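Local coordinates for hypothetical protein PH1933 (Pyrococcus horikoshii, PDB 1WWZ) that binds acetyl coenzyme A and, as a member of the GNAT family, probably transfers its acetyl group to a substrate not yet identified, at residues Met1-Asp13 and Trp50-Gly63. Numbering follows the deposited sequence.
Sequences MDEIKIEKLKKLD and WKKASDGFFVAKVG
Lys5 and Lys61 exchange two backbone hydrogen bonds, and Glu7 and Val59 do the same; strands 5-8 and 57-62 run antiparallel, their axes approaching to 4.6 Å at 154°. A fifth bond, Leu9 N to Phe57 O at 2.8 Å, is nearly straight and ends the ladder. Beyond it the chain turns past Trp50 of helix 38-53. Leu12 lies on the indole: CB sits 3.6 Å from the centroid of the five-membered ring, placed there by the backbone, and CG anti to the backbone N (chi1 -176°) helps carry CD2 to Trp50 CG. Ser54 CB covers the opposite face, while Leu9 O and Lys10 O stand at the edge. Leu9 CD2 packs 3.8 Å from Trp50 CZ3 and 3.7 Å from Phe57 CD2. Were Trp50 an alanine, Leu12 CB and CD2 would probably lose the indole face they pack on, and a gap would open beside Leu9. On the Ile6 face, the extended Lys8 chain passes obliquely by Phe58, CG touching CE1, on its way to Asp55, where NZ forms a 2.9 Å salt bridge with OD1 from above the carboxylate plane; Lys74 pairs with OD2. Lys5, bent at its end, gives NZ to Gly63 O. In this GNAT fold, strand 5-8 is outermost within the chain, and strand 65-78 flanks 57-62 beyond. Helix 102-115 packs on Ile6, Lys8 and Ala60, helix 14-27 on Leu9, Leu12 and Phe57.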
ATOM      1  N   MET A   1      -8.640  -4.153  17.933  1.00 52.40           N
ATOM      2  CA  MET A   1     -10.005  -4.175  17.333  1.00 52.04           C
ATOM      3  C   MET A   1     -10.080  -5.158  16.166  1.00 51.00           C
ATOM      4  O   MET A   1      -9.569  -6.276  16.244  1.00 51.56           O
ATOM      5  CB  MET A   1     -10.389  -2.775  16.840  1.00 53.18           C
ATOM      6  CG  MET A   1      -9.431  -2.194  15.808  1.00 54.30           C
ATOM      7  SD  MET A   1     -10.084  -0.721  14.995  1.00 56.61           S
ATOM      8  CE  MET A   1      -9.571   0.564  16.146  1.00 55.60           C
ATOM      9  N   ASP A   2     -10.723  -4.725  15.087  1.00 49.54           N
ATOM     10  CA  ASP A   2     -10.876  -5.544  13.895  1.00 47.66           C
ATOM     11  C   ASP A   2      -9.818  -5.182  12.857  1.00 45.57           C
ATOM     12  O   ASP A   2      -9.575  -4.007  12.589  1.00 45.23           O
ATOM     13  CB  ASP A   2     -12.265  -5.337  13.292  1.00 48.57           C
ATOM     14  CG  ASP A   2     -13.375  -5.571  14.296  1.00 49.02           C
ATOM     15  OD1 ASP A   2     -13.522  -6.719  14.766  1.00 48.99           O
ATOM     16  OD2 ASP A   2     -14.098  -4.605  14.613  1.00 49.70           O
ATOM     17  N   GLU A   3      -9.192  -6.202  12.281  1.00 43.42           N
ATOM     18  CA  GLU A   3      -8.173  -6.002  11.258  1.00 40.91           C
ATOM     19  C   GLU A   3      -8.817  -5.897   9.887  1.00 38.64           C
ATOM     20  O   GLU A   3      -9.824  -6.547   9.611  1.00 38.12           O
ATOM     21  CB  GLU A   3      -7.207  -7.184  11.204  1.00 41.76           C
ATOM     22  CG  GLU A   3      -6.169  -7.267  12.293  1.00 43.32           C
ATOM     23  CD  GLU A   3      -5.232  -8.443  12.073  1.00 44.67           C
ATOM     24  OE1 GLU A   3      -4.482  -8.429  11.068  1.00 45.03           O
ATOM     25  OE2 GLU A   3      -5.251  -9.381  12.896  1.00 45.43           O
ATOM     26  N   ILE A   4      -8.226  -5.076   9.029  1.00 36.09           N
ATOM     27  CA  ILE A   4      -8.706  -4.953   7.665  1.00 33.21           C
ATOM     28  C   ILE A   4      -7.743  -5.866   6.928  1.00 31.62           C
ATOM     29  O   ILE A   4      -6.557  -5.561   6.820  1.00 30.63           O
ATOM     30  CB  ILE A   4      -8.563  -3.519   7.120  1.00 32.99           C
ATOM     31  CG1 ILE A   4      -9.339  -2.549   8.011  1.00 33.77           C
ATOM     32  CG2 ILE A   4      -9.085  -3.459   5.683  1.00 33.02           C
ATOM     33  CD1 ILE A   4      -9.157  -1.094   7.636  1.00 33.83           C
ATOM     34  N   LYS A   5      -8.242  -6.999   6.455  1.00 29.18           N
ATOM     35  CA  LYS A   5      -7.400  -7.952   5.750  1.00 28.29           C
ATOM     36  C   LYS A   5      -7.628  -7.894   4.248  1.00 27.09           C
ATOM     37  O   LYS A   5      -8.764  -7.932   3.786  1.00 25.18           O
ATOM     38  CB  LYS A   5      -7.691  -9.375   6.235  1.00 29.76           C
ATOM     39  CG  LYS A   5      -7.604  -9.563   7.741  1.00 33.11           C
ATOM     40  CD  LYS A   5      -7.919 -11.002   8.145  1.00 35.54           C
ATOM     41  CE  LYS A   5      -9.334 -11.420   7.738  1.00 37.75           C
ATOM     42  NZ  LYS A   5     -10.395 -10.609   8.407  1.00 37.31           N
ATOM     43  N   ILE A   6      -6.542  -7.793   3.492  1.00 26.17           N
ATOM     44  CA  ILE A   6      -6.638  -7.773   2.042  1.00 25.96           C
ATOM     45  C   ILE A   6      -6.138  -9.127   1.554  1.00 26.48           C
ATOM     46  O   ILE A   6      -5.037  -9.552   1.900  1.00 25.48           O
ATOM     47  CB  ILE A   6      -5.765  -6.664   1.413  1.00 25.25           C
ATOM     48  CG1 ILE A   6      -6.134  -5.296   1.999  1.00 25.58           C
ATOM     49  CG2 ILE A   6      -5.956  -6.657  -0.099  1.00 24.11           C
ATOM     50  CD1 ILE A   6      -7.572  -4.878   1.755  1.00 25.18           C
ATOM     51  N   GLU A   7      -6.951  -9.814   0.761  1.00 26.84           N
ATOM     52  CA  GLU A   7      -6.556 -11.120   0.247  1.00 28.06           C
ATOM     53  C   GLU A   7      -7.146 -11.417  -1.121  1.00 27.44           C
ATOM     54  O   GLU A   7      -8.146 -10.825  -1.520  1.00 25.61           O
ATOM     55  CB  GLU A   7      -6.964 -12.217   1.238  1.00 30.75           C
ATOM     56  CG  GLU A   7      -8.270 -11.948   1.971  1.00 34.93           C
ATOM     57  CD  GLU A   7      -8.666 -13.083   2.904  1.00 38.48           C
ATOM     58  OE1 GLU A   7      -9.326 -14.038   2.440  1.00 40.01           O
ATOM     59  OE2 GLU A   7      -8.303 -13.023   4.100  1.00 40.13           O
ATOM     60  N   LYS A   8      -6.507 -12.327  -1.848  1.00 26.85           N
ATOM     61  CA  LYS A   8      -6.995 -12.716  -3.161  1.00 28.08           C
ATOM     62  C   LYS A   8      -8.211 -13.603  -2.979  1.00 28.33           C
ATOM     63  O   LYS A   8      -8.218 -14.494  -2.131  1.00 28.36           O
ATOM     64  CB  LYS A   8      -5.934 -13.498  -3.935  1.00 29.71           C
ATOM     65  CG  LYS A   8      -5.009 -12.656  -4.780  1.00 31.99           C
ATOM     66  CD  LYS A   8      -4.206 -13.537  -5.719  1.00 32.53           C
ATOM     67  CE  LYS A   8      -3.316 -12.721  -6.629  1.00 32.41           C
ATOM     68  NZ  LYS A   8      -2.620 -13.587  -7.614  1.00 32.02           N
ATOM     69  N   LEU A   9      -9.248 -13.346  -3.761  1.00 27.35           N
ATOM     70  CA  LEU A   9     -10.448 -14.158  -3.690  1.00 27.33           C
ATOM     71  C   LEU A   9     -10.079 -15.505  -4.306  1.00 27.64           C
ATOM     72  O   LEU A   9      -9.814 -15.588  -5.502  1.00 27.56           O
ATOM     73  CB  LEU A   9     -11.573 -13.507  -4.492  1.00 25.87           C
ATOM     74  CG  LEU A   9     -12.909 -14.247  -4.492  1.00 25.82           C
ATOM     75  CD1 LEU A   9     -13.406 -14.398  -3.062  1.00 25.27           C
ATOM     76  CD2 LEU A   9     -13.913 -13.479  -5.343  1.00 24.11           C
ATOM     77  N   LYS A  10     -10.052 -16.551  -3.486  1.00 28.22           N
ATOM     78  CA  LYS A  10      -9.691 -17.884  -3.958  1.00 29.75           C
ATOM     79  C   LYS A  10     -10.709 -18.505  -4.902  1.00 30.12           C
ATOM     80  O   LYS A  10     -10.341 -19.187  -5.861  1.00 29.29           O
ATOM     81  CB  LYS A  10      -9.483 -18.828  -2.772  1.00 31.55           C
ATOM     82  CG  LYS A  10      -8.298 -18.467  -1.906  1.00 34.72           C
ATOM     83  CD  LYS A  10      -8.045 -19.520  -0.841  1.00 36.26           C
ATOM     84  CE  LYS A  10      -6.953 -19.047   0.097  1.00 38.46           C
ATOM     85  NZ  LYS A  10      -5.853 -18.402  -0.678  1.00 39.75           N
ATOM     86  N   LYS A  11     -11.987 -18.276  -4.629  1.00 30.88           N
ATOM     87  CA  LYS A  11     -13.026 -18.846  -5.464  1.00 31.68           C
ATOM     88  C   LYS A  11     -14.303 -18.024  -5.448  1.00 30.83           C
ATOM     89  O   LYS A  11     -14.640 -17.390  -4.446  1.00 30.23           O
ATOM     90  CB  LYS A  11     -13.316 -20.274  -5.006  1.00 34.48           C
ATOM     91  CG  LYS A  11     -13.899 -20.380  -3.603  1.00 36.58           C
ATOM     92  CD  LYS A  11     -13.997 -21.834  -3.154  1.00 39.91           C
ATOM     93  CE  LYS A  11     -14.432 -22.734  -4.305  1.00 40.82           C
ATOM     94  NZ  LYS A  11     -14.891 -24.066  -3.843  1.00 42.93           N
ATOM     95  N   LEU A  12     -15.012 -18.040  -6.571  1.00 30.67           N
ATOM     96  CA  LEU A  12     -16.258 -17.296  -6.693  1.00 31.50           C
ATOM     97  C   LEU A  12     -17.470 -18.214  -6.559  1.00 32.18           C
ATOM     98  O   LEU A  12     -18.157 -18.504  -7.541  1.00 30.91           O
ATOM     99  CB  LEU A  12     -16.317 -16.559  -8.036  1.00 30.48           C
ATOM    100  CG  LEU A  12     -17.544 -15.664  -8.223  1.00 31.32           C
ATOM    101  CD1 LEU A  12     -17.506 -14.544  -7.207  1.00 31.43           C
ATOM    102  CD2 LEU A  12     -17.578 -15.094  -9.627  1.00 30.62           C
ATOM    103  N   ASP A  13     -17.727 -18.677  -5.341  1.00 33.99           N
ATOM    104  CA  ASP A  13     -18.873 -19.543  -5.098  1.00 35.28           C
ATOM    105  C   ASP A  13     -20.120 -18.672  -4.942  1.00 35.38           C
ATOM    106  O   ASP A  13     -20.014 -17.466  -4.728  1.00 33.69           O
ATOM    107  CB  ASP A  13     -18.649 -20.386  -3.833  1.00 38.02           C
ATOM    108  CG  ASP A  13     -18.358 -19.541  -2.605  1.00 39.98           C
ATOM    109  OD1 ASP A  13     -19.078 -18.548  -2.395  1.00 42.32           O
ATOM    110  OD2 ASP A  13     -17.419 -19.874  -1.844  1.00 42.69           O
ATOM    111  N   TRP A  50     -14.520 -11.818 -12.932  1.00 17.25           N
ATOM    112  CA  TRP A  50     -13.880 -13.009 -12.388  1.00 18.62           C
ATOM    113  C   TRP A  50     -13.313 -13.884 -13.499  1.00 18.88           C
ATOM    114  O   TRP A  50     -12.177 -14.344 -13.418  1.00 20.30           O
ATOM    115  CB  TRP A  50     -14.884 -13.815 -11.556  1.00 18.14           C
ATOM    116  CG  TRP A  50     -14.340 -15.122 -11.052  1.00 18.76           C
ATOM    117  CD1 TRP A  50     -14.619 -16.367 -11.536  1.00 18.14           C
ATOM    118  CD2 TRP A  50     -13.408 -15.307  -9.977  1.00 19.39           C
ATOM    119  NE1 TRP A  50     -13.921 -17.319 -10.831  1.00 18.86           N
ATOM    120  CE2 TRP A  50     -13.171 -16.696  -9.866  1.00 20.62           C
ATOM    121  CE3 TRP A  50     -12.753 -14.437  -9.096  1.00 21.29           C
ATOM    122  CZ2 TRP A  50     -12.304 -17.235  -8.909  1.00 19.30           C
ATOM    123  CZ3 TRP A  50     -11.887 -14.975  -8.140  1.00 20.75           C
ATOM    124  CH2 TRP A  50     -11.674 -16.364  -8.057  1.00 20.64           C
ATOM    125  N   LYS A  51     -14.097 -14.106 -14.546  1.00 19.80           N
ATOM    126  CA  LYS A  51     -13.637 -14.939 -15.642  1.00 21.13           C
ATOM    127  C   LYS A  51     -12.438 -14.315 -16.348  1.00 21.37           C
ATOM    128  O   LYS A  51     -11.499 -15.008 -16.733  1.00 20.50           O
ATOM    129  CB  LYS A  51     -14.774 -15.175 -16.640  1.00 23.36           C
ATOM    130  CG  LYS A  51     -14.430 -16.175 -17.726  1.00 29.29           C
ATOM    131  CD  LYS A  51     -15.640 -16.491 -18.582  1.00 33.19           C
ATOM    132  CE  LYS A  51     -15.273 -17.413 -19.735  1.00 35.36           C
ATOM    133  NZ  LYS A  51     -16.371 -17.480 -20.743  1.00 37.80           N
ATOM    134  N   LYS A  52     -12.462 -12.994 -16.480  1.00 20.68           N
ATOM    135  CA  LYS A  52     -11.400 -12.269 -17.159  1.00 21.29           C
ATOM    136  C   LYS A  52     -10.138 -12.037 -16.334  1.00 20.29           C
ATOM    137  O   LYS A  52      -9.027 -12.070 -16.877  1.00 19.89           O
ATOM    138  CB  LYS A  52     -11.933 -10.913 -17.626  1.00 24.07           C
ATOM    139  CG  LYS A  52     -11.248 -10.360 -18.859  1.00 29.38           C
ATOM    140  CD  LYS A  52     -11.548 -11.225 -20.073  1.00 31.70           C
ATOM    141  CE  LYS A  52     -13.052 -11.390 -20.268  1.00 35.14           C
ATOM    142  NZ  LYS A  52     -13.510 -12.805 -20.113  1.00 37.36           N
ATOM    143  N   ALA A  53     -10.293 -11.811 -15.032  1.00 19.50           N
ATOM    144  CA  ALA A  53      -9.135 -11.514 -14.190  1.00 18.97           C
ATOM    145  C   ALA A  53      -9.184 -12.024 -12.748  1.00 20.68           C
ATOM    146  O   ALA A  53      -8.846 -11.292 -11.812  1.00 19.52           O
ATOM    147  CB  ALA A  53      -8.900 -10.000 -14.192  1.00 19.85           C
ATOM    148  N   SER A  54      -9.579 -13.278 -12.567  1.00 21.14           N
ATOM    149  CA  SER A  54      -9.655 -13.854 -11.230  1.00 23.09           C
ATOM    150  C   SER A  54      -8.326 -13.749 -10.484  1.00 23.26           C
ATOM    151  O   SER A  54      -8.302 -13.557  -9.268  1.00 24.02           O
ATOM    152  CB  SER A  54     -10.079 -15.322 -11.319  1.00 23.37           C
ATOM    153  OG  SER A  54      -9.233 -16.039 -12.200  1.00 25.19           O
ATOM    154  N   ASP A  55      -7.223 -13.861 -11.217  1.00 23.12           N
ATOM    155  CA  ASP A  55      -5.896 -13.794 -10.616  1.00 24.70           C
ATOM    156  C   ASP A  55      -5.609 -12.475  -9.899  1.00 23.50           C
ATOM    157  O   ASP A  55      -4.704 -12.406  -9.073  1.00 22.67           O
ATOM    158  CB  ASP A  55      -4.829 -14.043 -11.688  1.00 28.01           C
ATOM    159  CG  ASP A  55      -3.430 -14.132 -11.108  1.00 32.19           C
ATOM    160  OD1 ASP A  55      -3.239 -14.876 -10.122  1.00 32.92           O
ATOM    161  OD2 ASP A  55      -2.518 -13.465 -11.643  1.00 33.59           O
ATOM    162  N   GLY A  56      -6.377 -11.433 -10.209  1.00 21.51           N
ATOM    163  CA  GLY A  56      -6.158 -10.143  -9.573  1.00 18.80           C
ATOM    164  C   GLY A  56      -7.394  -9.616  -8.869  1.00 18.40           C
ATOM    165  O   GLY A  56      -7.591  -8.407  -8.750  1.00 18.00           O
ATOM    166  N   PHE A  57      -8.231 -10.536  -8.406  1.00 17.87           N
ATOM    167  CA  PHE A  57      -9.465 -10.194  -7.709  1.00 18.57           C
ATOM    168  C   PHE A  57      -9.143 -10.153  -6.214  1.00 19.65           C
ATOM    169  O   PHE A  57      -9.017 -11.194  -5.569  1.00 21.26           O
ATOM    170  CB  PHE A  57     -10.520 -11.267  -8.005  1.00 22.40           C
ATOM    171  CG  PHE A  57     -11.933 -10.760  -7.993  1.00 21.12           C
ATOM    172  CD1 PHE A  57     -12.682 -10.744  -9.166  1.00 23.44           C
ATOM    173  CD2 PHE A  57     -12.526 -10.334  -6.812  1.00 22.75           C
ATOM    174  CE1 PHE A  57     -14.008 -10.313  -9.160  1.00 22.96           C
ATOM    175  CE2 PHE A  57     -13.850  -9.898  -6.795  1.00 23.04           C
ATOM    176  CZ  PHE A  57     -14.593  -9.890  -7.973  1.00 22.37           C
ATOM    177  N   PHE A  58      -8.994  -8.946  -5.676  1.00 17.80           N
ATOM    178  CA  PHE A  58      -8.666  -8.757  -4.265  1.00 18.39           C
ATOM    179  C   PHE A  58      -9.864  -8.269  -3.468  1.00 18.90           C
ATOM    180  O   PHE A  58     -10.620  -7.419  -3.931  1.00 17.31           O
ATOM    181  CB  PHE A  58      -7.537  -7.733  -4.121  1.00 19.00           C
ATOM    182  CG  PHE A  58      -6.211  -8.227  -4.602  1.00 19.21           C
ATOM    183  CD1 PHE A  58      -5.410  -9.008  -3.778  1.00 19.67           C
ATOM    184  CD2 PHE A  58      -5.774  -7.939  -5.891  1.00 18.58           C
ATOM    185  CE1 PHE A  58      -4.191  -9.498  -4.231  1.00 19.03           C
ATOM    186  CE2 PHE A  58      -4.557  -8.425  -6.356  1.00 20.03           C
ATOM    187  CZ  PHE A  58      -3.763  -9.208  -5.523  1.00 19.10           C
ATOM    188  N   VAL A  59     -10.030  -8.805  -2.265  1.00 19.05           N
ATOM    189  CA  VAL A  59     -11.128  -8.384  -1.409  1.00 20.10           C
ATOM    190  C   VAL A  59     -10.609  -7.869  -0.075  1.00 21.02           C
ATOM    191  O   VAL A  59      -9.588  -8.342   0.431  1.00 21.51           O
ATOM    192  CB  VAL A  59     -12.123  -9.536  -1.135  1.00 20.77           C
ATOM    193  CG1 VAL A  59     -12.816  -9.946  -2.432  1.00 20.75           C
ATOM    194  CG2 VAL A  59     -11.395 -10.718  -0.509  1.00 21.45           C
ATOM    195  N   ALA A  60     -11.301  -6.875   0.472  1.00 20.81           N
ATOM    196  CA  ALA A  60     -10.952  -6.312   1.767  1.00 22.60           C
ATOM    197  C   ALA A  60     -11.944  -6.950   2.728  1.00 24.85           C
ATOM    198  O   ALA A  60     -13.145  -6.978   2.458  1.00 23.94           O
ATOM    199  CB  ALA A  60     -11.123  -4.792   1.762  1.00 20.07           C
ATOM    200  N   LYS A  61     -11.445  -7.477   3.838  1.00 27.02           N
ATOM    201  CA  LYS A  61     -12.323  -8.117   4.800  1.00 30.11           C
ATOM    202  C   LYS A  61     -12.126  -7.629   6.222  1.00 30.81           C
ATOM    203  O   LYS A  61     -11.015  -7.312   6.649  1.00 31.58           O
ATOM    204  CB  LYS A  61     -12.135  -9.636   4.750  1.00 30.12           C
ATOM    205  CG  LYS A  61     -12.516 -10.263   3.417  1.00 30.99           C
ATOM    206  CD  LYS A  61     -12.225 -11.755   3.390  1.00 33.21           C
ATOM    207  CE  LYS A  61     -13.042 -12.512   4.426  1.00 35.18           C
ATOM    208  NZ  LYS A  61     -12.728 -13.969   4.413  1.00 37.30           N
ATOM    209  N   VAL A  62     -13.237  -7.548   6.942  1.00 32.04           N
ATOM    210  CA  VAL A  62     -13.239  -7.147   8.338  1.00 32.90           C
ATOM    211  C   VAL A  62     -14.030  -8.272   8.979  1.00 33.62           C
ATOM    212  O   VAL A  62     -15.259  -8.257   8.981  1.00 33.88           O
ATOM    213  CB  VAL A  62     -13.971  -5.811   8.551  1.00 33.52           C
ATOM    214  CG1 VAL A  62     -13.970  -5.452  10.027  1.00 33.86           C
ATOM    215  CG2 VAL A  62     -13.299  -4.717   7.737  1.00 33.61           C
ATOM    216  N   GLY A  63     -13.313  -9.263   9.495  1.00 34.70           N
ATOM    217  CA  GLY A  63     -13.967 -10.410  10.089  1.00 35.19           C
ATOM    218  C   GLY A  63     -14.183 -11.437   8.994  1.00 36.45           C
ATOM    219  O   GLY A  63     -13.271 -11.716   8.215  1.00 36.28           O
TER
HETATM  220  O   HOH W   1      -0.286 -13.851  -9.983  1.00 36.10           O
HETATM  221  O   HOH W   2      -7.755 -15.460  -7.380  1.00 44.79           O